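Local coordinates for protein DOA1 (Saccharomyces cerevisiae, PDB 3ODT), which probably binds ubiquitin through its seven-bladed WD40 beta propeller and takes part in regulating the turnover of F-box proteins, at residues Tyr229-Lys232 and Asp238-Ser241; Val248-Lys253 and Gly278-Gly283; Tyr98-His103 and Gly115-Gly120; Lys124-Trp129 and Phe158-Ala163. One frame throughout, in Å; residues are numbered along the deposited sequence.

Contact 1: Tyr229-Lys232 and Asp238-Ser241; sequences YCIK and DIVS
With CG1 of Val240 set between its own backbone N and carbonyl carbon (chi1 62°), this methyl leans alongside the neighbouring strand and meets CB of Lys232 at 3.6 Å. It also lies 3.4 Å from the Lys232 O atom, beside the backbone bonds of the same pair. Only the root of the lysine takes part: the chain, bent at chi2 and chi4, carries NZ away to Asp273 and to the carbonyl of Val272 in the next blade. On the other face of the sheet, a chi1 of 47° turns CG1 of Ile231 off the contact and leaves CG2 to touch CB of Ser241 at 3.7 Å. A looser diagonal contact, CG2 of Ile231 to CG2 of Ile239 at 4.3 Å, continues this face.

The two strands form the beta hairpin that opens a four-stranded WD40 blade, strand 228-233 being its first. Ser241 OG bonds to His224 NE2 and Trp251 NE1, a His-Ser-Trp network as in other WD repeats. Lys232 and Val240 make an antiparallel hydrogen-bonded pair, with Lys232 N 2.9 Å from Val240 O and Val240 N 2.8 Å from Lys232 O. Val240 O also accepts a CA-H...O contact from Ile231, whose CA lies 3.2 Å away; Ile231 itself faces Ser241 in the adjoining non-hydrogen-bonded pair. Beyond it Tyr229 and Cys230 both face Cys242 in a classic beta bulge.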
loop_
_atom_site.group_PDB
_atom_site.type_symbol
_atom_site.label_atom_id
_atom_site.label_comp_id
_atom_site.label_asym_id
_atom_site.label_seq_id
_atom_site.Cartn_x
_atom_site.Cartn_y
_atom_site.Cartn_z
ATOM N N TYR A 229 -4.976 -7.232 4.438
ATOM C CA TYR A 229 -3.917 -6.263 4.708
ATOM C C TYR A 229 -3.805 -5.126 3.707
ATOM O O TYR A 229 -3.340 -4.046 4.061
ATOM C CB TYR A 229 -2.570 -6.975 4.741
ATOM C CG TYR A 229 -2.402 -7.991 5.849
ATOM C CD1 TYR A 229 -2.791 -7.709 7.156
ATOM C CD2 TYR A 229 -1.867 -9.232 5.596
ATOM C CE1 TYR A 229 -2.632 -8.627 8.169
ATOM C CE2 TYR A 229 -1.670 -10.154 6.621
ATOM C CZ TYR A 229 -2.080 -9.847 7.891
ATOM O OH TYR A 229 -1.902 -10.744 8.889
ATOM N N CYS A 230 -4.201 -5.358 2.448
ATOM C CA CYS A 230 -3.915 -4.365 1.422
ATOM C C CYS A 230 -4.974 -4.479 0.355
ATOM O O CYS A 230 -5.447 -5.588 0.091
ATOM C CB CYS A 230 -2.528 -4.630 0.808
ATOM S SG CYS A 230 -1.976 -3.322 -0.330
ATOM N N ILE A 231 -5.386 -3.333 -0.201
ATOM C CA ILE A 231 -6.253 -3.249 -1.359
ATOM C C ILE A 231 -5.731 -2.155 -2.284
ATOM O O ILE A 231 -5.173 -1.155 -1.839
ATOM C CB ILE A 231 -7.706 -2.907 -0.990
ATOM C CG1 ILE A 231 -7.760 -1.744 -0.006
ATOM C CG2 ILE A 231 -8.397 -4.115 -0.411
ATOM C CD1 ILE A 231 -9.138 -1.287 0.382
ATOM N N LYS A 232 -5.929 -2.366 -3.579
ATOM C CA LYS A 232 -5.587 -1.416 -4.627
ATOM C C LYS A 232 -6.629 -1.498 -5.724
ATOM O O LYS A 232 -7.287 -2.509 -5.886
ATOM C CB LYS A 232 -4.210 -1.687 -5.242
ATOM C CG LYS A 232 -3.036 -1.503 -4.294
ATOM C CD LYS A 232 -2.775 -0.040 -3.977
ATOM C CE LYS A 232 -1.942 0.076 -2.710
ATOM N NZ LYS A 232 -0.527 -0.421 -2.874
ATOM N N ASP A 238 -11.227 -2.627 -11.162
ATOM C CA ASP A 238 -11.405 -3.811 -10.319
ATOM C C ASP A 238 -10.556 -3.654 -9.062
ATOM O O ASP A 238 -9.568 -2.884 -9.042
ATOM C CB ASP A 238 -10.932 -5.085 -11.011
ATOM C CG ASP A 238 -11.859 -5.574 -12.110
ATOM O OD1 ASP A 238 -12.982 -5.050 -12.262
ATOM O OD2 ASP A 238 -11.436 -6.530 -12.815
ATOM N N ILE A 239 -10.910 -4.386 -8.019
ATOM C CA ILE A 239 -10.186 -4.323 -6.767
ATOM C C ILE A 239 -9.218 -5.506 -6.703
ATOM O O ILE A 239 -9.588 -6.633 -7.029
ATOM C CB ILE A 239 -11.147 -4.415 -5.561
ATOM C CG1 ILE A 239 -12.206 -3.313 -5.613
ATOM C CG2 ILE A 239 -10.351 -4.404 -4.256
ATOM C CD1 ILE A 239 -13.350 -3.546 -4.626
ATOM N N VAL A 240 -7.981 -5.239 -6.305
ATOM C CA VAL A 240 -7.073 -6.310 -5.924
ATOM C C VAL A 240 -6.819 -6.226 -4.419
ATOM O O VAL A 240 -6.581 -5.145 -3.874
ATOM C CB VAL A 240 -5.743 -6.265 -6.692
ATOM C CG1 VAL A 240 -4.971 -5.008 -6.422
ATOM C CG2 VAL A 240 -4.912 -7.463 -6.319
ATOM N N SER A 241 -6.940 -7.350 -3.750
ATOM C CA SER A 241 -6.726 -7.422 -2.316
ATOM C C SER A 241 -5.800 -8.578 -1.975
ATOM O O SER A 241 -5.629 -9.506 -2.782
ATOM C CB SER A 241 -8.054 -7.631 -1.594
ATOM O OG SER A 241 -8.655 -8.896 -1.907
#

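Contact 2: Val248-Lys253 and Gly278-Gly283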
loop_
_atom_site.group_PDB
_atom_site.type_symbol
_atom_site.label_atom_id
_atom_site.label_comp_id
_atom_site.label_asym_id
_atom_site.label_seq_id
_atom_site.Cartn_x
_atom_site.Cartn_y
_atom_site.Cartn_z
ATOM N N VAL A 248 -4.213 -13.607 -2.932
ATOM C CA VAL A 248 -4.436 -12.367 -3.672
ATOM C C VAL A 248 -5.761 -12.569 -4.383
ATOM O O VAL A 248 -5.972 -13.612 -5.011
ATOM C CB VAL A 248 -3.321 -12.105 -4.709
ATOM C CG1 VAL A 248 -3.646 -10.862 -5.521
ATOM C CG2 VAL A 248 -1.980 -11.942 -3.991
ATOM N N ARG A 249 -6.655 -11.599 -4.294
ATOM C CA ARG A 249 -7.973 -11.757 -4.877
ATOM C C ARG A 249 -8.286 -10.593 -5.781
ATOM O O ARG A 249 -7.893 -9.458 -5.499
ATOM C CB ARG A 249 -9.040 -11.932 -3.810
ATOM C CG ARG A 249 -8.795 -13.166 -2.987
ATOM C CD ARG A 249 -9.868 -13.389 -1.952
ATOM N NE ARG A 249 -9.539 -14.516 -1.071
ATOM C CZ ARG A 249 -10.356 -15.495 -0.734
ATOM N NH1 ARG A 249 -11.568 -15.593 -1.255
ATOM N NH2 ARG A 249 -9.914 -16.417 0.116
ATOM N N ILE A 250 -9.025 -10.866 -6.846
ATOM C CA ILE A 250 -9.416 -9.827 -7.780
ATOM C C ILE A 250 -10.930 -9.793 -7.807
ATOM O O ILE A 250 -11.550 -10.843 -7.958
ATOM C CB ILE A 250 -8.851 -10.095 -9.198
ATOM C CG1 ILE A 250 -7.316 -10.056 -9.168
ATOM C CG2 ILE A 250 -9.334 -9.044 -10.192
ATOM C CD1 ILE A 250 -6.678 -11.387 -9.281
ATOM N N TRP A 251 -11.517 -8.605 -7.648
ATOM C CA TRP A 251 -12.976 -8.447 -7.535
ATOM C C TRP A 251 -13.524 -7.413 -8.535
ATOM O O TRP A 251 -12.874 -6.415 -8.878
ATOM C CB TRP A 251 -13.358 -7.924 -6.152
ATOM C CG TRP A 251 -12.690 -8.544 -4.974
ATOM C CD1 TRP A 251 -11.428 -8.301 -4.546
ATOM C CD2 TRP A 251 -13.265 -9.462 -4.032
ATOM N NE1 TRP A 251 -11.170 -9.010 -3.389
ATOM C CE2 TRP A 251 -12.282 -9.740 -3.061
ATOM C CE3 TRP A 251 -14.511 -10.089 -3.926
ATOM C CZ2 TRP A 251 -12.505 -10.609 -1.985
ATOM C CZ3 TRP A 251 -14.730 -10.968 -2.858
ATOM C CH2 TRP A 251 -13.733 -11.206 -1.898
ATOM N N SER A 252 -14.757 -7.629 -8.972
ATOM C CA SER A 252 -15.494 -6.583 -9.631
ATOM C C SER A 252 -15.942 -5.557 -8.594
ATOM O O SER A 252 -16.704 -5.868 -7.692
ATOM C CB SER A 252 -16.728 -7.145 -10.314
ATOM O OG SER A 252 -17.590 -6.089 -10.670
ATOM N N LYS A 253 -15.460 -4.330 -8.723
ATOM C CA LYS A 253 -15.874 -3.272 -7.811
ATOM C C LYS A 253 -17.356 -3.009 -7.995
ATOM O O LYS A 253 -18.079 -2.827 -7.020
ATOM C CB LYS A 253 -15.052 -2.015 -8.073
ATOM C CG LYS A 253 -15.465 -0.816 -7.271
ATOM C CD LYS A 253 -16.429 0.015 -8.046
ATOM C CE LYS A 253 -16.480 1.438 -7.529
ATOM N NZ LYS A 253 -17.628 2.130 -8.141
ATOM N N GLY A 278 -1.679 -3.052 -15.937
ATOM C CA GLY A 278 -2.551 -4.001 -15.287
ATOM C C GLY A 278 -1.853 -5.118 -14.509
ATOM O O GLY A 278 -2.507 -5.847 -13.787
ATOM N N ASP A 279 -0.544 -5.271 -14.655
ATOM C CA ASP A 279 0.143 -6.333 -13.944
ATOM C C ASP A 279 0.103 -6.079 -12.445
ATOM O O ASP A 279 0.084 -4.930 -11.997
ATOM C CB ASP A 279 1.583 -6.491 -14.433
ATOM C CG ASP A 279 1.668 -7.156 -15.802
ATOM O OD1 ASP A 279 0.646 -7.277 -16.509
ATOM O OD2 ASP A 279 2.806 -7.565 -16.170
ATOM N N ILE A 280 0.088 -7.160 -11.686
ATOM C CA ILE A 280 -0.039 -7.088 -10.235
ATOM C C ILE A 280 1.277 -7.476 -9.569
ATOM O O ILE A 280 1.856 -8.508 -9.904
ATOM C CB ILE A 280 -1.180 -7.985 -9.706
ATOM C CG1 ILE A 280 -2.530 -7.478 -10.225
ATOM C CG2 ILE A 280 -1.163 -7.979 -8.201
ATOM C CD1 ILE A 280 -3.683 -8.436 -9.991
ATOM N N ILE A 281 1.761 -6.618 -8.677
ATOM C CA ILE A 281 2.977 -6.871 -7.898
ATOM C C ILE A 281 2.541 -7.305 -6.505
ATOM O O ILE A 281 1.610 -6.730 -5.933
ATOM C CB ILE A 281 3.827 -5.602 -7.743
ATOM C CG1 ILE A 281 3.989 -4.882 -9.080
ATOM C CG2 ILE A 281 5.161 -5.953 -7.126
ATOM C CD1 ILE A 281 4.378 -3.408 -8.970
ATOM N N VAL A 282 3.217 -8.330 -5.969
ATOM C CA VAL A 282 2.839 -8.957 -4.714
ATOM C C VAL A 282 4.062 -9.148 -3.810
ATOM O O VAL A 282 5.085 -9.675 -4.240
ATOM C CB VAL A 282 2.202 -10.358 -4.953
ATOM C CG1 VAL A 282 1.700 -10.946 -3.649
ATOM C CG2 VAL A 282 1.088 -10.275 -5.967
ATOM N N GLY A 283 3.955 -8.689 -2.567
ATOM C CA GLY A 283 4.979 -8.927 -1.566
ATOM C C GLY A 283 4.444 -9.849 -0.477
ATOM O O GLY A 283 3.389 -9.608 0.087
#
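Val248 and Val282 reach toward each other tip to tip from the facing sides of two blades. The valines do not meet one methyl to one: CG2 of Val248 approaches both branches of Val282, lying 3.8 Å from CG1 and 4.0 Å from CG2. Further along, Ile250 and Ile280 repeat the end-on approach, but with unequal reach. Ile280 is extended, its CG1 to CD1 bond continuing the chain (chi2 169°), and offers its terminal CD1 to the methylene CG1 of Ile250 at 4.1 Å. The backbones stay well apart; even the nearest CA atoms, those of Val248 and Val282, are 8.1 Å from each other.

Strand 247-251 is the third of its blade, and strand 280-284 belongs to the blade that strand 9-14 from the N terminus completes. Ile269 and Val272 of strand 269-274 pack against the valine end, while Tyr8 touches both isoleucines. Every group in the contact is a buried aliphatic one, and no hydrogen bond passes between the segments. Cohesion between these two segments therefore probably rests on dispersion and the exclusion of water, one part of the apolar seam between neighbouring blades.

Contact 3: Tyr98-His103 and Gly115-Gly120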
loop_
_atom_site.group_PDB
_atom_site.type_symbol
_atom_site.label_atom_id
_atom_site.label_comp_id
_atom_site.label_asym_id
_atom_site.label_seq_id
_atom_site.Cartn_x
_atom_site.Cartn_y
_atom_site.Cartn_z
ATOM N N TYR A 98 17.425 12.247 1.730
ATOM C CA TYR A 98 16.097 12.798 1.883
ATOM C C TYR A 98 15.481 12.132 3.089
ATOM O O TYR A 98 15.482 10.941 3.176
ATOM C CB TYR A 98 15.245 12.528 0.665
ATOM C CG TYR A 98 13.885 13.152 0.578
ATOM C CD1 TYR A 98 13.713 14.485 0.253
ATOM C CD2 TYR A 98 12.754 12.405 0.767
ATOM C CE1 TYR A 98 12.438 15.023 0.128
ATOM C CE2 TYR A 98 11.527 12.944 0.633
ATOM C CZ TYR A 98 11.361 14.259 0.290
ATOM O OH TYR A 98 10.127 14.748 0.163
ATOM N N THR A 99 15.039 12.961 4.013
ATOM C CA THR A 99 14.513 12.483 5.292
ATOM C C THR A 99 13.343 13.342 5.737
ATOM O O THR A 99 13.428 14.568 5.704
ATOM C CB THR A 99 15.586 12.544 6.382
ATOM O OG1 THR A 99 16.713 11.759 5.987
ATOM C CG2 THR A 99 15.073 12.029 7.684
ATOM N N LEU A 100 12.243 12.683 6.116
ATOM C CA LEU A 100 11.060 13.319 6.689
ATOM C C LEU A 100 10.986 12.860 8.138
ATOM O O LEU A 100 10.816 11.678 8.448
ATOM C CB LEU A 100 9.783 12.939 5.952
ATOM C CG LEU A 100 9.748 13.301 4.466
ATOM C CD1 LEU A 100 8.461 12.757 3.865
ATOM C CD2 LEU A 100 9.873 14.777 4.196
ATOM N N ILE A 101 11.174 13.806 9.036
ATOM C CA ILE A 101 11.277 13.500 10.444
ATOM C C ILE A 101 10.029 14.001 11.168
ATOM O O ILE A 101 9.545 15.087 10.885
ATOM C CB ILE A 101 12.552 14.137 11.055
ATOM C CG1 ILE A 101 12.728 13.619 12.485
ATOM C CG2 ILE A 101 12.556 15.690 10.964
ATOM C CD1 ILE A 101 14.105 13.896 13.057
ATOM N N GLY A 102 9.522 13.199 12.089
ATOM C CA GLY A 102 8.430 13.604 12.947
ATOM C C GLY A 102 7.634 12.478 13.580
ATOM O O GLY A 102 7.062 12.650 14.643
ATOM N N HIS A 103 7.541 11.322 12.932
ATOM C CA HIS A 103 6.811 10.217 13.560
ATOM C C HIS A 103 7.544 9.691 14.782
ATOM O O HIS A 103 8.779 9.777 14.866
ATOM C CB HIS A 103 6.601 9.083 12.571
ATOM C CG HIS A 103 5.436 9.307 11.679
ATOM N ND1 HIS A 103 4.151 9.401 12.170
ATOM C CD2 HIS A 103 5.341 9.413 10.330
ATOM C CE1 HIS A 103 3.319 9.594 11.158
ATOM N NE2 HIS A 103 4.011 9.608 10.038
ATOM N N GLY A 115 2.330 15.616 -5.437
ATOM C CA GLY A 115 3.309 16.361 -4.655
ATOM C C GLY A 115 3.188 16.191 -3.155
ATOM O O GLY A 115 3.999 16.740 -2.401
ATOM N N VAL A 116 2.194 15.419 -2.723
ATOM C CA VAL A 116 1.919 15.228 -1.303
ATOM C C VAL A 116 2.322 13.832 -0.870
ATOM O O VAL A 116 1.964 12.865 -1.514
ATOM C CB VAL A 116 0.413 15.439 -0.978
ATOM C CG1 VAL A 116 0.169 15.261 0.525
ATOM C CG2 VAL A 116 -0.019 16.808 -1.441
ATOM N N VAL A 117 3.080 13.740 0.216
ATOM C CA VAL A 117 3.347 12.454 0.838
ATOM C C VAL A 117 2.433 12.349 2.050
ATOM O O VAL A 117 2.306 13.292 2.841
ATOM C CB VAL A 117 4.806 12.338 1.316
ATOM C CG1 VAL A 117 5.066 10.978 1.966
ATOM C CG2 VAL A 117 5.735 12.550 0.145
ATOM N N ILE A 118 1.775 11.208 2.216
ATOM C CA ILE A 118 1.016 10.979 3.432
ATOM C C ILE A 118 1.416 9.647 4.037
ATOM O O ILE A 118 1.501 8.630 3.338
ATOM C CB ILE A 118 -0.519 11.132 3.222
ATOM C CG1 ILE A 118 -1.256 11.097 4.565
ATOM C CG2 ILE A 118 -1.057 10.120 2.239
ATOM C CD1 ILE A 118 -2.738 11.426 4.463
ATOM N N SER A 119 1.687 9.673 5.345
ATOM C CA SER A 119 2.217 8.521 6.059
ATOM C C SER A 119 1.284 8.152 7.218
ATOM O O SER A 119 0.642 9.024 7.837
ATOM C CB SER A 119 3.622 8.823 6.595
ATOM O OG SER A 119 3.594 10.008 7.377
ATOM N N GLY A 120 1.182 6.844 7.472
ATOM C CA GLY A 120 0.453 6.306 8.604
ATOM C C GLY A 120 1.419 5.689 9.578
ATOM O O GLY A 120 2.416 5.083 9.181
#
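His103 and Ser119 form the tight end of this contact, joined by a hydrogen bond of 2.7 Å between NE2 and OG. The serine oxygen lies in the plane of the imidazole, at its edge, and the bond is fairly straight at 159°. Ser119 OG is placed for it by a chi1 of 54°, which sets the hydroxyl between the backbone N and the carbonyl carbon and brings it to the NE2 edge of the imidazole. That same oxygen is gripped by Trp129 NE1, and the other ring nitrogen, ND1, bonds to Asp123 OD2, giving the Asp-His-Ser-Trp tetrad characteristic of WD40 repeats. Replacing His103 by an alanine would probably deprive Ser119 OG of one partner, leave Asp123 OD2 without the ring nitrogen it bonds, and open a gap where the imidazole lay.

The packing slackens toward Leu100, whose CD1 only just meets CG1 of Val117 at 4.3 Å, with the CA atoms of these two residues 9.7 Å apart. Beside it the chain borders solvent, where Thr99 and Ile101 are exposed.

Strand 99-100 is the fourth and last strand of the preceding blade, whereas strand 116-121 lies second in the next one, between strands 107-113 and 125-130. Leu100 also rests on Trp129, and Val117 packs against Leu110 and Phe112 of strand 107-113 and Leu75 of strand 73-78.

Contact 4: Lys124-Trp129 and Phe158-Ala163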
loop_
_atom_site.group_PDB
_atom_site.type_symbol
_atom_site.label_atom_id
_atom_site.label_comp_id
_atom_site.label_asym_id
_atom_site.label_seq_id
_atom_site.Cartn_x
_atom_site.Cartn_y
_atom_site.Cartn_z
ATOM N N LYS A 124 -0.084 6.597 16.170
ATOM C CA LYS A 124 -1.527 6.943 16.180
ATOM C C LYS A 124 -1.863 8.186 15.393
ATOM O O LYS A 124 -2.933 8.674 15.491
ATOM C CB LYS A 124 -2.097 7.034 17.607
ATOM C CG LYS A 124 -1.731 5.858 18.458
ATOM C CD LYS A 124 -2.378 5.984 19.863
ATOM C CE LYS A 124 -1.883 4.837 20.736
ATOM N NZ LYS A 124 -1.918 5.196 22.172
ATOM N N THR A 125 -0.893 8.615 14.589
ATOM C CA THR A 125 -1.102 9.731 13.686
ATOM C C THR A 125 -0.881 9.354 12.231
ATOM O O THR A 125 -0.286 8.319 11.919
ATOM C CB THR A 125 -0.129 10.915 13.995
ATOM O OG1 THR A 125 1.182 10.612 13.482
ATOM C CG2 THR A 125 -0.054 11.200 15.488
ATOM N N ALA A 126 -1.392 10.197 11.340
ATOM C CA ALA A 126 -0.926 10.244 9.960
ATOM C C ALA A 126 -0.303 11.614 9.820
ATOM O O ALA A 126 -0.671 12.556 10.557
ATOM C CB ALA A 126 -2.049 10.080 8.978
ATOM N N LYS A 127 0.642 11.744 8.891
ATOM C CA LYS A 127 1.290 13.017 8.682
ATOM C C LYS A 127 1.276 13.306 7.202
ATOM O O LYS A 127 1.445 12.412 6.363
ATOM C CB LYS A 127 2.711 13.023 9.251
ATOM C CG LYS A 127 2.716 13.164 10.795
ATOM C CD LYS A 127 4.098 12.981 11.420
ATOM C CE LYS A 127 4.093 13.342 12.908
ATOM N NZ LYS A 127 2.972 12.824 13.726
ATOM N N VAL A 128 1.093 14.577 6.880
ATOM C CA VAL A 128 1.045 15.026 5.499
ATOM C C VAL A 128 2.226 15.953 5.264
ATOM O O VAL A 128 2.455 16.929 6.023
ATOM C CB VAL A 128 -0.241 15.819 5.217
ATOM C CG1 VAL A 128 -0.237 16.388 3.766
ATOM C CG2 VAL A 128 -1.445 14.957 5.477
ATOM N N TRP A 129 2.999 15.630 4.230
ATOM C CA TRP A 129 4.277 16.288 3.964
ATOM C C TRP A 129 4.319 16.847 2.546
ATOM O O TRP A 129 3.845 16.217 1.609
ATOM C CB TRP A 129 5.436 15.301 4.104
ATOM C CG TRP A 129 5.365 14.322 5.222
ATOM C CD1 TRP A 129 4.611 13.189 5.251
ATOM C CD2 TRP A 129 6.126 14.329 6.451
ATOM N NE1 TRP A 129 4.835 12.512 6.413
ATOM C CE2 TRP A 129 5.746 13.189 7.180
ATOM C CE3 TRP A 129 7.048 15.201 7.012
ATOM C CZ2 TRP A 129 6.289 12.870 8.421
ATOM C CZ3 TRP A 129 7.582 14.898 8.268
ATOM C CH2 TRP A 129 7.195 13.729 8.950
ATOM N N PHE A 158 -7.986 14.253 3.458
ATOM C CA PHE A 158 -7.211 13.050 3.685
ATOM C C PHE A 158 -8.104 12.031 4.360
ATOM O O PHE A 158 -9.089 12.386 5.042
ATOM C CB PHE A 158 -5.996 13.353 4.567
ATOM C CG PHE A 158 -5.252 14.589 4.120
ATOM C CD1 PHE A 158 -4.570 14.580 2.935
ATOM C CD2 PHE A 158 -5.309 15.768 4.847
ATOM C CE1 PHE A 158 -3.919 15.706 2.487
ATOM C CE2 PHE A 158 -4.684 16.897 4.395
ATOM C CZ PHE A 158 -3.972 16.864 3.216
ATOM N N LEU A 159 -7.749 10.770 4.211
ATOM C CA LEU A 159 -8.515 9.664 4.790
ATOM C C LEU A 159 -7.559 8.724 5.530
ATOM O O LEU A 159 -6.505 8.380 5.014
ATOM C CB LEU A 159 -9.226 8.895 3.684
ATOM C CG LEU A 159 -10.400 8.015 4.100
ATOM C CD1 LEU A 159 -11.601 8.826 4.586
ATOM C CD2 LEU A 159 -10.799 7.129 2.917
ATOM N N THR A 160 -7.918 8.345 6.749
ATOM C CA THR A 160 -7.088 7.485 7.568
ATOM C C THR A 160 -7.896 6.293 8.077
ATOM O O THR A 160 -9.121 6.391 8.299
ATOM C CB THR A 160 -6.526 8.281 8.780
ATOM O OG1 THR A 160 -7.610 8.861 9.518
ATOM C CG2 THR A 160 -5.570 9.404 8.302
ATOM N N ALA A 161 -7.190 5.199 8.312
ATOM C CA ALA A 161 -7.739 3.944 8.790
ATOM C C ALA A 161 -6.969 3.515 10.017
ATOM O O ALA A 161 -5.725 3.543 10.026
ATOM C CB ALA A 161 -7.568 2.880 7.733
ATOM N N SER A 162 -7.685 3.050 11.032
ATOM C CA SER A 162 -7.069 2.783 12.328
ATOM C C SER A 162 -7.482 1.499 13.025
ATOM O O SER A 162 -8.578 0.956 12.830
ATOM C CB SER A 162 -7.314 4.008 13.230
ATOM O OG SER A 162 -6.881 3.848 14.561
ATOM N N ALA A 163 -6.587 1.027 13.897
ATOM C CA ALA A 163 -6.874 -0.055 14.820
ATOM C C ALA A 163 -7.973 0.309 15.805
ATOM O O ALA A 163 -8.488 -0.577 16.511
ATOM C CB ALA A 163 -5.584 -0.462 15.585
#
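Val128 meets the Phe158 ring face-on in a CH-pi contact, its CG2 methyl 3.7 Å from the ring centroid and only 4° off the normal, hence almost exactly over the centre. The two side chains come from opposite directions. A chi1 of 176° directs both methyls of Val128 at the ring, so that beside the centred CG2 the second methyl, CG1, reaches the rim, 3.8 Å from CZ of Phe158. Both branches are therefore used against one aromatic group. With an alanine in place of Phe158, the two methyls of Val128 would probably lose the surface they rest on, opening a gap between the strands.

The purely aliphatic part is smaller: CB of Ala126 touches CG2 of Thr160 at 3.6 Å. The backbones draw closer here, with CA of Ala126 and CA of Thr160 7.2 Å apart, against 8.7 Å between CA of Val128 and CA of Phe158.

Polar groups bond elsewhere than across the contact. Thr160 gives its methyl to Ala126, while its OG1 bonds to His141 NE2 and Trp170 NE1. Away from the contact, on the first strand, Lys127 NZ donates to Thr125 OG1 at 2.9 Å and also bonds to Asn137, and Thr125 OG1 has a further partner in Asp123.

Strand 125-130, the third of its blade, thus lays Ala126 and Val128 against Thr160 and Phe158 of strand 157-162, the second of the next blade, in the face-to-face packing of adjacent blades that builds a beta propeller.

How the contacts relate
From the N terminus, contact 3 comes first, closing a short loop round strand 107-113 and fastening the last strand of one blade's sheet to the next blade. Contact 4 then spans 28 residues to tie that blade to its successor; the two touch where Val117 and Trp129 pair in neighbouring strands. Contact 1 closes a hairpin within a later blade, and contact 2 follows, passing over 24 residues to reach the blade that includes strand 9-14. Strands 239-243 and 247-251 join these two. All four run in series, none nested or crossed. Contacts 2 and 3 lie on opposite sides of the chain's centre, their centres about 27 Å apart.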